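Local structure of protein transport protein SECE2 (Mycobacterium tuberculosis, 3ONR) at the interface of chains A and B and the interface of chains A and C. The protein binds calcium ions between its subunits as a dodecin, twelve copies of which assemble into a hollow sphere, and may also sequester other small ligands. Residues are numbered along the deposited sequence; one frame, centred on the assembly and turned at random. Chains: chain A/B/C, Protein transport protein SECE2.

Contact 1: the interface of chains A and B. Residues chain A 48-49, 51-52, 54; chain B 26, 30, 36-37.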
ATOM      1  N   VAL A  48       2.979   8.477  24.760  1.00 33.00           N
ATOM      2  CA  VAL A  48       3.262   9.634  25.578  1.00 36.12           C
ATOM      3  C   VAL A  48       2.373   9.523  26.836  1.00 40.64           C
ATOM      4  O   VAL A  48       1.188   9.180  26.718  1.00 41.67           O
ATOM      5  CB  VAL A  48       2.951  10.937  24.796  1.00 35.84           C
ATOM      6  CG1 VAL A  48       3.757  12.109  25.394  1.00 37.91           C
ATOM      7  CG2 VAL A  48       3.338  10.770  23.336  1.00 35.72           C
ATOM      8  N   ASP A  49       2.928   9.747  28.031  1.00 44.42           N
ATOM      9  CA  ASP A  49       2.073   9.801  29.252  1.00 48.81           C
ATOM     10  C   ASP A  49       1.725  11.247  29.592  1.00 51.64           C
ATOM     11  O   ASP A  49       2.179  12.173  28.912  1.00 50.76           O
ATOM     12  CB  ASP A  49       2.707   9.036  30.439  1.00 50.56           C
ATOM     13  CG  ASP A  49       3.898   9.775  31.068  1.00 51.35           C
ATOM     14  OD1 ASP A  49       4.640   9.091  31.790  1.00 56.80           O
ATOM     15  OD2 ASP A  49       4.097  11.008  30.875  1.00 53.34           O
ATOM     16  N   ALA A  51       2.697  13.226  31.805  1.00 58.67           N
ATOM     17  CA  ALA A  51       3.839  14.049  32.201  1.00 59.20           C
ATOM     18  C   ALA A  51       4.656  14.424  30.962  1.00 56.10           C
ATOM     19  O   ALA A  51       5.636  15.182  31.044  1.00 56.22           O
ATOM     20  CB  ALA A  51       4.710  13.295  33.221  1.00 60.43           C
ATOM     21  N   GLY A  52       4.233  13.902  29.812  1.00 52.73           N
ATOM     22  CA  GLY A  52       5.004  14.038  28.587  1.00 49.44           C
ATOM     23  C   GLY A  52       6.195  13.076  28.447  1.00 46.12           C
ATOM     24  O   GLY A  52       7.041  13.300  27.584  1.00 44.67           O
ATOM     25  N   ILE A  54       7.986  10.123  26.950  1.00 34.16           N
ATOM     26  CA  ILE A  54       7.936   9.386  25.695  1.00 31.94           C
ATOM     27  C   ILE A  54       8.543   7.984  25.805  1.00 30.35           C
ATOM     28  O   ILE A  54       9.615   7.764  26.417  1.00 29.20           O
ATOM     29  CB  ILE A  54       8.702  10.207  24.638  1.00 30.21           C
ATOM     30  CG1 ILE A  54       7.946  11.519  24.413  1.00 34.14           C
ATOM     31  CG2 ILE A  54       8.807   9.497  23.301  1.00 28.44           C
ATOM     32  CD1 ILE A  54       8.687  12.499  23.533  1.00 41.00           C
TER
ATOM     33  N   VAL B  26       6.311  16.508  19.193  1.00 28.95           N
ATOM     34  CA  VAL B  26       5.338  16.069  20.182  1.00 30.03           C
ATOM     35  C   VAL B  26       5.156  17.069  21.312  1.00 32.03           C
ATOM     36  O   VAL B  26       4.020  17.413  21.648  1.00 31.90           O
ATOM     37  CB  VAL B  26       5.682  14.674  20.723  1.00 31.31           C
ATOM     38  CG1 VAL B  26       4.903  14.377  22.016  1.00 32.52           C
ATOM     39  CG2 VAL B  26       5.375  13.632  19.656  1.00 27.01           C
ATOM     40  N   ARG B  30       1.917  19.094  22.469  1.00 35.62           N
ATOM     41  CA  ARG B  30       1.454  19.003  23.861  1.00 39.21           C
ATOM     42  C   ARG B  30       1.366  20.340  24.565  1.00 42.53           C
ATOM     43  O   ARG B  30       0.614  20.474  25.557  1.00 45.33           O
ATOM     44  CB  ARG B  30       2.337  18.060  24.685  1.00 38.61           C
ATOM     45  CG  ARG B  30       2.250  16.548  24.274  1.00 39.43           C
ATOM     46  CD  ARG B  30       3.008  15.639  25.294  1.00 44.49           C
ATOM     47  NE  ARG B  30       2.640  15.959  26.674  1.00 49.60           N
ATOM     48  CZ  ARG B  30       1.557  15.483  27.307  1.00 53.63           C
ATOM     49  NH1 ARG B  30       0.721  14.610  26.710  1.00 50.10           N
ATOM     50  NH2 ARG B  30       1.310  15.883  28.547  1.00 52.62           N
ATOM     51  N   ILE B  36      -2.707  14.028  24.074  1.00 43.28           N
ATOM     52  CA  ILE B  36      -1.967  13.201  23.118  1.00 39.62           C
ATOM     53  C   ILE B  36      -1.352  11.993  23.871  1.00 39.45           C
ATOM     54  O   ILE B  36      -0.615  12.163  24.837  1.00 40.64           O
ATOM     55  CB  ILE B  36      -0.922  14.010  22.415  1.00 37.96           C
ATOM     56  CG1 ILE B  36      -1.600  14.947  21.421  1.00 38.75           C
ATOM     57  CG2 ILE B  36       0.107  13.076  21.669  1.00 34.74           C
ATOM     58  CD1 ILE B  36      -0.753  16.096  21.012  1.00 42.60           C
ATOM     59  N   ARG B  37      -1.684  10.790  23.421  1.00 37.32           N
ATOM     60  CA  ARG B  37      -1.277   9.550  24.098  1.00 38.25           C
ATOM     61  C   ARG B  37      -0.379   8.712  23.157  1.00 34.58           C
ATOM     62  O   ARG B  37       0.456   7.957  23.639  1.00 34.30           O
ATOM     63  CB  ARG B  37      -2.521   8.760  24.531  1.00 40.40           C
ATOM     64  CG  ARG B  37      -2.948   8.948  26.023  1.00 47.22           C
ATOM     65  CD  ARG B  37      -1.998   9.914  26.700  1.00 51.28           C
ATOM     66  NE  ARG B  37      -2.378  10.333  28.043  1.00 60.90           N
ATOM     67  CZ  ARG B  37      -2.165  11.561  28.535  1.00 63.31           C
ATOM     68  NH1 ARG B  37      -2.545  11.846  29.787  1.00 68.67           N
ATOM     69  NH2 ARG B  37      -1.592  12.512  27.786  1.00 60.57           N
TER

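Contact 2: the interface of chains A and B. Residues chain A 16, 18, 46, 54, 56; chain B 18-19, 22-23.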
ATOM      1  N   THR A  16      14.630   5.535  25.326  1.00 32.17           N
ATOM      2  CA  THR A  16      15.815   6.135  24.739  1.00 34.29           C
ATOM      3  C   THR A  16      15.718   6.393  23.232  1.00 31.20           C
ATOM      4  O   THR A  16      15.828   7.545  22.761  1.00 30.57           O
ATOM      5  CB  THR A  16      17.006   5.220  25.018  1.00 36.57           C
ATOM      6  OG1 THR A  16      17.080   4.982  26.432  1.00 43.83           O
ATOM      7  CG2 THR A  16      18.351   5.835  24.547  1.00 42.21           C
ATOM      8  N   TRP A  18      14.520   4.376  19.129  1.00 20.29           N
ATOM      9  CA  TRP A  18      13.917   3.229  18.388  1.00 19.38           C
ATOM     10  C   TRP A  18      14.987   2.124  18.229  1.00 19.98           C
ATOM     11  O   TRP A  18      14.654   0.920  18.217  1.00 19.31           O
ATOM     12  CB  TRP A  18      13.389   3.690  17.021  1.00 17.69           C
ATOM     13  CG  TRP A  18      12.037   4.363  17.173  1.00 17.25           C
ATOM     14  CD1 TRP A  18      10.899   3.801  17.688  1.00 18.05           C
ATOM     15  CD2 TRP A  18      11.699   5.678  16.793  1.00 16.91           C
ATOM     16  NE1 TRP A  18       9.855   4.703  17.665  1.00 18.16           N
ATOM     17  CE2 TRP A  18      10.331   5.876  17.137  1.00 17.81           C
ATOM     18  CE3 TRP A  18      12.434   6.763  16.243  1.00 18.28           C
ATOM     19  CZ2 TRP A  18       9.677   7.087  16.956  1.00 18.65           C
ATOM     20  CZ3 TRP A  18      11.737   7.994  16.048  1.00 21.11           C
ATOM     21  CH2 TRP A  18      10.366   8.099  16.363  1.00 18.79           C
ATOM     22  N   MET A  46       5.385   6.463  19.031  1.00 21.65           N
ATOM     23  CA  MET A  46       5.698   6.872  20.400  1.00 24.23           C
ATOM     24  C   MET A  46       4.436   6.873  21.254  1.00 25.79           C
ATOM     25  O   MET A  46       3.360   7.311  20.816  1.00 25.91           O
ATOM     26  CB  MET A  46       6.322   8.255  20.453  1.00 25.42           C
ATOM     27  CG  MET A  46       7.601   8.337  19.688  1.00 29.70           C
ATOM     28  SD  MET A  46       7.697  10.015  19.002  1.00 38.91           S
ATOM     29  CE  MET A  46       8.129  10.846  20.424  1.00 27.19           C
ATOM     30  N   ILE A  54       7.986  10.123  26.950  1.00 34.16           N
ATOM     31  CA  ILE A  54       7.936   9.386  25.695  1.00 31.94           C
ATOM     32  C   ILE A  54       8.543   7.984  25.805  1.00 30.35           C
ATOM     33  O   ILE A  54       9.615   7.764  26.417  1.00 29.20           O
ATOM     34  CB  ILE A  54       8.702  10.207  24.638  1.00 30.21           C
ATOM     35  CG1 ILE A  54       7.946  11.519  24.413  1.00 34.14           C
ATOM     36  CG2 ILE A  54       8.807   9.497  23.301  1.00 28.44           C
ATOM     37  CD1 ILE A  54       8.687  12.499  23.533  1.00 41.00           C
ATOM     38  N   TYR A  56       9.574   5.223  23.045  1.00 23.37           N
ATOM     39  CA  TYR A  56       9.671   4.884  21.595  1.00 20.81           C
ATOM     40  C   TYR A  56       9.322   3.412  21.391  1.00 20.11           C
ATOM     41  O   TYR A  56       9.794   2.533  22.145  1.00 21.56           O
ATOM     42  CB  TYR A  56      11.099   5.128  21.107  1.00 19.85           C
ATOM     43  CG  TYR A  56      11.459   6.567  21.302  1.00 22.45           C
ATOM     44  CD1 TYR A  56      12.097   7.002  22.487  1.00 26.00           C
ATOM     45  CD2 TYR A  56      11.119   7.508  20.315  1.00 19.16           C
ATOM     46  CE1 TYR A  56      12.407   8.375  22.708  1.00 27.98           C
ATOM     47  CE2 TYR A  56      11.454   8.898  20.530  1.00 23.56           C
ATOM     48  CZ  TYR A  56      12.075   9.278  21.724  1.00 26.31           C
ATOM     49  OH  TYR A  56      12.320  10.638  21.950  1.00 26.17           O
TER
ATOM     50  N   TRP B  18      16.158  11.364  14.519  1.00 21.69           N
ATOM     51  CA  TRP B  18      14.753  11.263  14.281  1.00 21.91           C
ATOM     52  C   TRP B  18      13.992  11.265  15.629  1.00 21.14           C
ATOM     53  O   TRP B  18      12.867  11.792  15.725  1.00 22.31           O
ATOM     54  CB  TRP B  18      14.410   9.999  13.432  1.00 20.75           C
ATOM     55  CG  TRP B  18      14.639  10.251  11.972  1.00 21.37           C
ATOM     56  CD1 TRP B  18      14.064  11.240  11.209  1.00 21.41           C
ATOM     57  CD2 TRP B  18      15.556   9.562  11.120  1.00 22.98           C
ATOM     58  NE1 TRP B  18      14.572  11.174   9.912  1.00 21.55           N
ATOM     59  CE2 TRP B  18      15.454  10.126   9.840  1.00 20.09           C
ATOM     60  CE3 TRP B  18      16.361   8.403  11.289  1.00 23.99           C
ATOM     61  CZ2 TRP B  18      16.220   9.649   8.735  1.00 21.56           C
ATOM     62  CZ3 TRP B  18      17.136   7.957  10.203  1.00 23.43           C
ATOM     63  CH2 TRP B  18      17.041   8.556   8.958  1.00 20.61           C
ATOM     64  N   GLU B  19      14.568  10.678  16.668  1.00 21.13           N
ATOM     65  CA  GLU B  19      13.860  10.673  17.991  1.00 22.65           C
ATOM     66  C   GLU B  19      13.687  12.074  18.566  1.00 23.74           C
ATOM     67  O   GLU B  19      12.630  12.450  19.141  1.00 24.09           O
ATOM     68  CB  GLU B  19      14.673   9.910  19.009  1.00 24.92           C
ATOM     69  CG  GLU B  19      14.568   8.366  18.858  1.00 22.94           C
ATOM     70  CD  GLU B  19      15.479   7.809  17.839  1.00 24.49           C
ATOM     71  OE1 GLU B  19      16.289   8.542  17.277  1.00 26.45           O
ATOM     72  OE2 GLU B  19      15.435   6.577  17.628  1.00 23.23           O
ATOM     73  N   ALA B  22      11.179  14.006  16.555  1.00 23.01           N
ATOM     74  CA  ALA B  22       9.842  13.505  16.926  1.00 21.82           C
ATOM     75  C   ALA B  22       9.439  14.074  18.292  1.00 24.56           C
ATOM     76  O   ALA B  22       8.291  14.532  18.471  1.00 24.17           O
ATOM     77  CB  ALA B  22       9.870  11.921  16.955  1.00 22.93           C
ATOM     78  N   ALA B  23      10.365  14.011  19.255  1.00 23.65           N
ATOM     79  CA  ALA B  23      10.098  14.497  20.609  1.00 28.31           C
ATOM     80  C   ALA B  23       9.710  15.994  20.624  1.00 29.54           C
ATOM     81  O   ALA B  23       8.777  16.459  21.336  1.00 30.71           O
ATOM     82  CB  ALA B  23      11.302  14.301  21.503  1.00 29.31           C
TER

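Contact 3: the interface of chains A and C. Residues chain A 71-72; chain C 6, 8, 29, 32-33, 64, 70.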
ATOM      1  N   PRO A  71       4.324 -27.532  19.479  1.00 27.74           N
ATOM      2  CA  PRO A  71       2.974 -27.553  18.883  1.00 27.87           C
ATOM      3  C   PRO A  71       2.641 -26.169  18.285  1.00 27.63           C
ATOM      4  O   PRO A  71       3.109 -25.152  18.736  1.00 24.77           O
ATOM      5  CB  PRO A  71       2.073 -27.928  20.086  1.00 29.98           C
ATOM      6  CG  PRO A  71       3.018 -28.983  20.886  1.00 31.50           C
ATOM      7  CD  PRO A  71       4.326 -28.072  20.870  1.00 29.46           C
ATOM      8  N   LEU A  72       1.878 -26.173  17.199  1.00 29.87           N
ATOM      9  CA  LEU A  72       1.512 -24.944  16.554  1.00 31.33           C
ATOM     10  C   LEU A  72       0.231 -24.319  17.214  1.00 33.37           C
ATOM     11  O   LEU A  72      -0.573 -24.959  17.951  1.00 36.24           O
ATOM     12  CB  LEU A  72       1.263 -25.326  15.085  1.00 34.12           C
ATOM     13  CG  LEU A  72       0.961 -24.408  13.940  1.00 35.00           C
ATOM     14  CD1 LEU A  72       2.241 -24.287  13.056  1.00 39.28           C
ATOM     15  CD2 LEU A  72      -0.096 -25.161  13.110  1.00 35.45           C
ATOM     16  OXT LEU A  72       0.051 -23.084  17.068  1.00 36.06           O
TER
ATOM     17  N   LYS C   6      -7.533 -18.687  14.448  1.00 13.68           N
ATOM     18  CA  LYS C   6      -6.104 -18.288  14.597  1.00 15.02           C
ATOM     19  C   LYS C   6      -5.515 -18.030  13.223  1.00 15.28           C
ATOM     20  O   LYS C   6      -5.844 -18.706  12.244  1.00 14.97           O
ATOM     21  CB  LYS C   6      -5.323 -19.430  15.265  1.00 14.61           C
ATOM     22  CG  LYS C   6      -3.784 -19.223  15.566  1.00 15.15           C
ATOM     23  CD  LYS C   6      -3.334 -20.393  16.545  1.00 16.44           C
ATOM     24  CE  LYS C   6      -1.845 -20.513  16.629  1.00 23.50           C
ATOM     25  NZ  LYS C   6      -1.147 -19.528  17.382  1.00 27.63           N
ATOM     26  N   ILE C   8      -1.654 -17.471  11.290  1.00 15.70           N
ATOM     27  CA  ILE C   8      -0.172 -17.508  11.372  1.00 16.30           C
ATOM     28  C   ILE C   8       0.457 -17.227   9.993  1.00 16.93           C
ATOM     29  O   ILE C   8      -0.176 -17.412   8.978  1.00 15.25           O
ATOM     30  CB  ILE C   8       0.390 -18.864  11.885  1.00 17.32           C
ATOM     31  CG1 ILE C   8       0.040 -20.019  10.974  1.00 17.57           C
ATOM     32  CG2 ILE C   8      -0.170 -19.193  13.332  1.00 18.83           C
ATOM     33  CD1 ILE C   8       0.850 -21.351  11.396  1.00 26.06           C
ATOM     34  N   ALA C  29       2.051 -27.220   8.238  1.00 18.21           N
ATOM     35  CA  ALA C  29       1.053 -26.657   9.148  1.00 21.38           C
ATOM     36  C   ALA C  29      -0.147 -27.610   9.367  1.00 22.73           C
ATOM     37  O   ALA C  29      -0.620 -27.830  10.525  1.00 23.29           O
ATOM     38  CB  ALA C  29       0.599 -25.284   8.735  1.00 19.56           C
ATOM     39  N   SER C  32      -0.332 -30.286  12.077  1.00 26.40           N
ATOM     40  CA  SER C  32      -0.588 -29.834  13.502  1.00 29.13           C
ATOM     41  C   SER C  32      -2.055 -29.419  13.462  1.00 29.82           C
ATOM     42  O   SER C  32      -2.877 -29.888  14.290  1.00 29.85           O
ATOM     43  CB  SER C  32       0.480 -28.767  13.909  1.00 25.96           C
ATOM     44  OG  SER C  32       0.475 -28.339  15.290  1.00 39.64           O
ATOM     45  N   VAL C  33      -2.446 -28.574  12.478  1.00 29.94           N
ATOM     46  CA  VAL C  33      -3.883 -28.217  12.403  1.00 31.28           C
ATOM     47  C   VAL C  33      -4.505 -28.461  11.057  1.00 33.49           C
ATOM     48  O   VAL C  33      -4.217 -27.703  10.101  1.00 32.17           O
ATOM     49  CB  VAL C  33      -4.034 -26.739  12.783  1.00 30.46           C
ATOM     50  CG1 VAL C  33      -3.755 -26.615  14.293  1.00 30.08           C
ATOM     51  CG2 VAL C  33      -3.001 -25.862  11.971  1.00 27.30           C
ATOM     52  N   PHE C  64      -7.114 -21.013  10.706  1.00 15.68           N
ATOM     53  CA  PHE C  64      -7.769 -22.267  11.112  1.00 16.30           C
ATOM     54  C   PHE C  64      -8.456 -22.023  12.435  1.00 17.21           C
ATOM     55  O   PHE C  64      -8.201 -21.024  13.131  1.00 16.44           O
ATOM     56  CB  PHE C  64      -6.726 -23.411  11.212  1.00 16.70           C
ATOM     57  CG  PHE C  64      -5.503 -23.036  11.989  1.00 20.20           C
ATOM     58  CD1 PHE C  64      -5.496 -23.132  13.369  1.00 19.63           C
ATOM     59  CD2 PHE C  64      -4.381 -22.554  11.355  1.00 18.48           C
ATOM     60  CE1 PHE C  64      -4.298 -22.740  14.073  1.00 18.98           C
ATOM     61  CE2 PHE C  64      -3.232 -22.163  12.044  1.00 20.75           C
ATOM     62  CZ  PHE C  64      -3.216 -22.234  13.402  1.00 19.01           C
ATOM     63  N   GLN C  70      -5.125 -23.115  23.064  1.00 17.80           N
ATOM     64  CA  GLN C  70      -4.090 -22.903  22.029  1.00 16.45           C
ATOM     65  C   GLN C  70      -3.623 -21.450  22.153  1.00 19.66           C
ATOM     66  O   GLN C  70      -4.438 -20.571  22.384  1.00 16.70           O
ATOM     67  CB  GLN C  70      -4.642 -23.227  20.638  1.00 15.32           C
ATOM     68  CG  GLN C  70      -3.654 -22.998  19.464  1.00 18.64           C
ATOM     69  CD  GLN C  70      -4.211 -23.477  18.193  1.00 17.38           C
ATOM     70  OE1 GLN C  70      -5.437 -23.361  17.967  1.00 20.24           O
ATOM     71  NE2 GLN C  70      -3.363 -24.088  17.370  1.00 18.43           N
TER
HETATM   72  O   HOH W   1      -1.207 -27.694  17.231  1.00  8.51           O

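Contact 4: the interface of chains A and C. Residues chain A 2-4; chain C 13, 24, 28.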
ATOM      1  N   VAL A   2      10.144 -30.047   4.913  1.00 53.63           N
ATOM      2  CA  VAL A   2      11.654 -30.012   5.057  1.00 53.50           C
ATOM      3  C   VAL A   2      11.981 -28.969   6.126  1.00 49.79           C
ATOM      4  O   VAL A   2      11.602 -29.160   7.259  1.00 49.66           O
ATOM      5  CB  VAL A   2      12.351 -29.656   3.725  1.00 55.21           C
ATOM      6  N   SER A   3      12.654 -27.874   5.785  1.00 46.90           N
ATOM      7  CA  SER A   3      12.679 -26.691   6.694  1.00 43.26           C
ATOM      8  C   SER A   3      11.541 -25.696   6.376  1.00 37.21           C
ATOM      9  O   SER A   3      11.465 -25.123   5.306  1.00 36.81           O
ATOM     10  CB  SER A   3      14.035 -25.969   6.665  1.00 44.32           C
ATOM     11  OG  SER A   3      15.063 -26.938   6.860  1.00 50.04           O
ATOM     12  N   VAL A   4      10.678 -25.542   7.349  1.00 32.84           N
ATOM     13  CA  VAL A   4       9.607 -24.554   7.324  1.00 26.91           C
ATOM     14  C   VAL A   4       9.793 -23.575   8.465  1.00 24.90           C
ATOM     15  O   VAL A   4      10.197 -23.987   9.553  1.00 23.79           O
ATOM     16  CB  VAL A   4       8.235 -25.320   7.434  1.00 26.79           C
ATOM     17  CG1 VAL A   4       7.086 -24.288   7.536  1.00 24.48           C
ATOM     18  CG2 VAL A   4       8.074 -26.211   6.231  1.00 25.74           C
TER
ATOM     19  N   THR C  13      10.470 -23.186   1.686  1.00 15.27           N
ATOM     20  CA  THR C  13      11.580 -22.954   0.699  1.00 16.02           C
ATOM     21  C   THR C  13      11.701 -24.135  -0.237  1.00 15.53           C
ATOM     22  O   THR C  13      11.258 -25.272   0.141  1.00 16.27           O
ATOM     23  CB  THR C  13      12.946 -22.678   1.360  1.00 18.89           C
ATOM     24  OG1 THR C  13      13.447 -23.881   1.924  1.00 24.49           O
ATOM     25  CG2 THR C  13      12.862 -21.547   2.468  1.00 19.50           C
ATOM     26  N   GLU C  24       4.936 -27.339   0.819  1.00 15.47           N
ATOM     27  CA  GLU C  24       5.615 -27.866   2.022  1.00 17.21           C
ATOM     28  C   GLU C  24       5.225 -27.143   3.318  1.00 15.78           C
ATOM     29  O   GLU C  24       4.980 -27.784   4.344  1.00 17.26           O
ATOM     30  CB  GLU C  24       7.117 -27.699   1.894  1.00 19.18           C
ATOM     31  CG  GLU C  24       7.636 -28.720   0.873  1.00 24.26           C
ATOM     32  CD  GLU C  24       9.174 -28.811   0.911  1.00 37.88           C
ATOM     33  OE1 GLU C  24       9.585 -29.738   0.249  1.00 31.31           O
ATOM     34  OE2 GLU C  24       9.953 -27.980   1.562  1.00 38.34           O
ATOM     35  N   ARG C  28       3.119 -28.854   6.295  1.00 19.90           N
ATOM     36  CA  ARG C  28       3.706 -28.941   7.652  1.00 20.00           C
ATOM     37  C   ARG C  28       2.716 -28.313   8.620  1.00 19.02           C
ATOM     38  O   ARG C  28       2.467 -28.852   9.747  1.00 19.78           O
ATOM     39  CB  ARG C  28       5.040 -28.189   7.681  1.00 19.82           C
ATOM     40  CG  ARG C  28       5.543 -27.943   9.157  1.00 22.70           C
ATOM     41  CD  ARG C  28       5.984 -29.285   9.740  1.00 28.44           C
ATOM     42  NE  ARG C  28       6.808 -29.092  10.946  1.00 36.52           N
ATOM     43  CZ  ARG C  28       8.128 -28.847  10.895  1.00 45.58           C
ATOM     44  NH1 ARG C  28       8.745 -28.730   9.715  1.00 39.26           N
ATOM     45  NH2 ARG C  28       8.848 -28.717  12.017  1.00 48.78           N
TER
HETATM   46  O   HOH W   2      11.170 -27.037  10.216  1.00 10.91           O
HETATM   47  O   HOH W   3       9.757 -25.575   2.981  1.00 11.36           O

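Contact 1: the interface of chains A and B
A:Val48, the last residue of strand 38-48, packs its side chain against helix 18-32 of chain B while its backbone bonds to the segment after that helix. A backbone-to-backbone hydrogen bond joins the two: A:Val48 N donates to B:Arg37 O at 2.8 Å, nearly straight at the hydrogen (168°), though the donor stands above the carbonyl plane. Made by main chain alone, it does not depend on side-chain identity and probably helps set the register.

With chi1 at -157°, CG1 of A:Val48 points away from the backbone N and lies 3.6 Å from CD of B:Arg30, the two side chains sliding past each other in opposite directions. CG2 of A:Val48 meets CG1 of B:Val26 tip to tip at 4.1 Å. Beta-branching suits this place, since two methyls can meet two residues of one helix.

B:Arg30 lays its guanidinium under the turn: A:Asp49 O sits 3.4 Å above the plane, toward the rim, and A:Gly52 CA approaches NE of B:Arg30 to 3.6 Å. Glycine, lacking a side chain, permits this. B:Ile36 O lies in plane at the guanidinium edge. B:Arg37 has a nearly eclipsed chi2 (0°); its NH2 donates to B:Ile36 O at 3.1 Å, which probably helps hold this strained chain beside A:Asp49. A:Asp49 OD2 accepts from A:Ala51 N, stiffening the turn.

The patch seats the strand end and turn of one subunit on its neighbour's helix, helping to hold the dodecameric shell together.

Contact 2: the interface of chains A and B
A:Trp18, the first residue of helix 18-32, turns its backbone N toward chain B and donates to OE2 of B:Glu19 at 2.8 Å, with an angle of 161° at the hydrogen. The carboxylate oxygen is met on its anti side, 18° out of plane. N-H groups at a helix start are not used up by the helix, so a carboxylate suits this place, and the helix end would probably favour its negative charge.

B:Glu19 reaches there by a bend at chi2, passing over the face of A:Tyr56 and beside the CE3 rim of A:Trp18, on the side where A:Tyr56 covers the indole. CG of B:Glu19 lies 3.9 Å from the A:Tyr56 ring centroid, a CH-pi contact, while the carboxylate plane is turned 71° from the phenol ring. CD of B:Glu19 lies 3.6 Å from CE3 of A:Trp18. Glutamate fits because its methylenes pack on rings while its end stays polar; B:Glu19 is also a calcium ligand shared between neighbouring subunits.

Farther along helix 18-32 of chain B, small alanines allow close packing. B:Ala22 CB touches CH2 of A:Trp18 and the sulfur of A:Met46, whose flexible chain bends to meet it. A:Tyr56 OH makes a weak hydrogen bond to B:Glu19 O, and A:Ile54 CD1 lies 3.8 Å from B:Ala23 CB.

Contact 3: the interface of chains A and C
A:Leu72, the C-terminal residue and an engineered one (arginine in the natural protein), inserts its side chain between strand 4-14 and the end of helix 18-32 of chain C. CG lies opposite the backbone N (chi1 -175°), which carries the isobutyl group inward from the chain end. CD1 of A:Leu72 meets CD1 of C:Ile8 at 3.6 Å, the two side chains crossing at about a right angle. The CD2 branch turns toward C:Val33, where the modelled approach is too short to interpret. CG2 of C:Val33 lies over the centre of the C:Phe64 ring, 3.5 Å above its plane; this ring backs C:Val33 and borders the pocket.

At the pocket's edge, C:Ser32 serves two purposes. Its CB packs 3.7 Å from CB of A:Leu72, while its hydroxyl OG accepts from A:Leu72 N at 3.2 Å; a small polar residue suits this border. OG also shares a hydrogen bond with a water, which in turn bonds the terminal carboxylate oxygen O of A:Leu72.

NZ of C:Lys6 lies 3.8 Å from OXT of A:Leu72, and its charge would probably favour the carboxylate. C:Gln70, extended beyond CG, directs NE2 to A:Leu72 O at 3.0 Å (160° at the hydrogen), with the acceptor close to the amide plane and the donor 36° out of the carboxylate plane.

Contact 4: the interface of chains A and C
C:Glu24 and C:Arg28, one turn apart on helix 18-32, flank the N-terminal segment of chain A, whose A:Val2 contributes a comparable buried surface. A:Val2 is poorly ordered and its side chain incomplete, so its position near the carboxylate of C:Glu24 is only approximate.

C:Glu24 is extended beyond CG, which carries its carboxylate out from the helix to a bridging water. OE2 of C:Glu24 meets this water at 2.8 Å. The same water lies 2.9 Å from A:Ser3 O. C:Thr13 N can donate to it at 2.8 Å, whereas the 3.2 Å approach of C:Thr13 O to the water is longer and probably a minor one. One water thus joins a helix side chain, the backbone of C:Thr13 near the end of strand 4-14 and the backbone of chain A. A long acidic side chain suits the place because it can accept a hydrogen bond at a distance from its own helix.

C:Arg28 combines two kinds of contact. Its aliphatic part lies alongside A:Val4, CB of C:Arg28 being 3.9 Å from CG2 of A:Val4, as the side chains slide past each other in opposite directions. A bend at chi2 (71°) turns the rest of the chain, and NH1 of C:Arg28 reaches a second water at 3.0 Å. This water is also 3.3 Å from A:Val4 N and can bond A:Val4 O, so the guanidinium serves the strand backbone indirectly.

The site settles one subunit's N-terminal segment along another's helix, a seam of the dodecamer that the water bridges may make adaptable.

Contacts 1 and 2 are neighbours, their C-alpha centres about 11 Å apart, and A:Ile54 belongs to both; together they set strands 38-48 and 54-65 of chain A, with the turn between them and the start of its helix, along helix 18-32 of chain B and the residues after it. Contacts 3 and 4, about 15 Å apart, use the same helix of chain C, but against the two chain ends of A. About 39 Å lies between the centres of contacts 1 and 3, and 45 Å between those of 1 and 4. Each subunit therefore grips different neighbours at distant regions, which probably helps repeated contacts close the sphere.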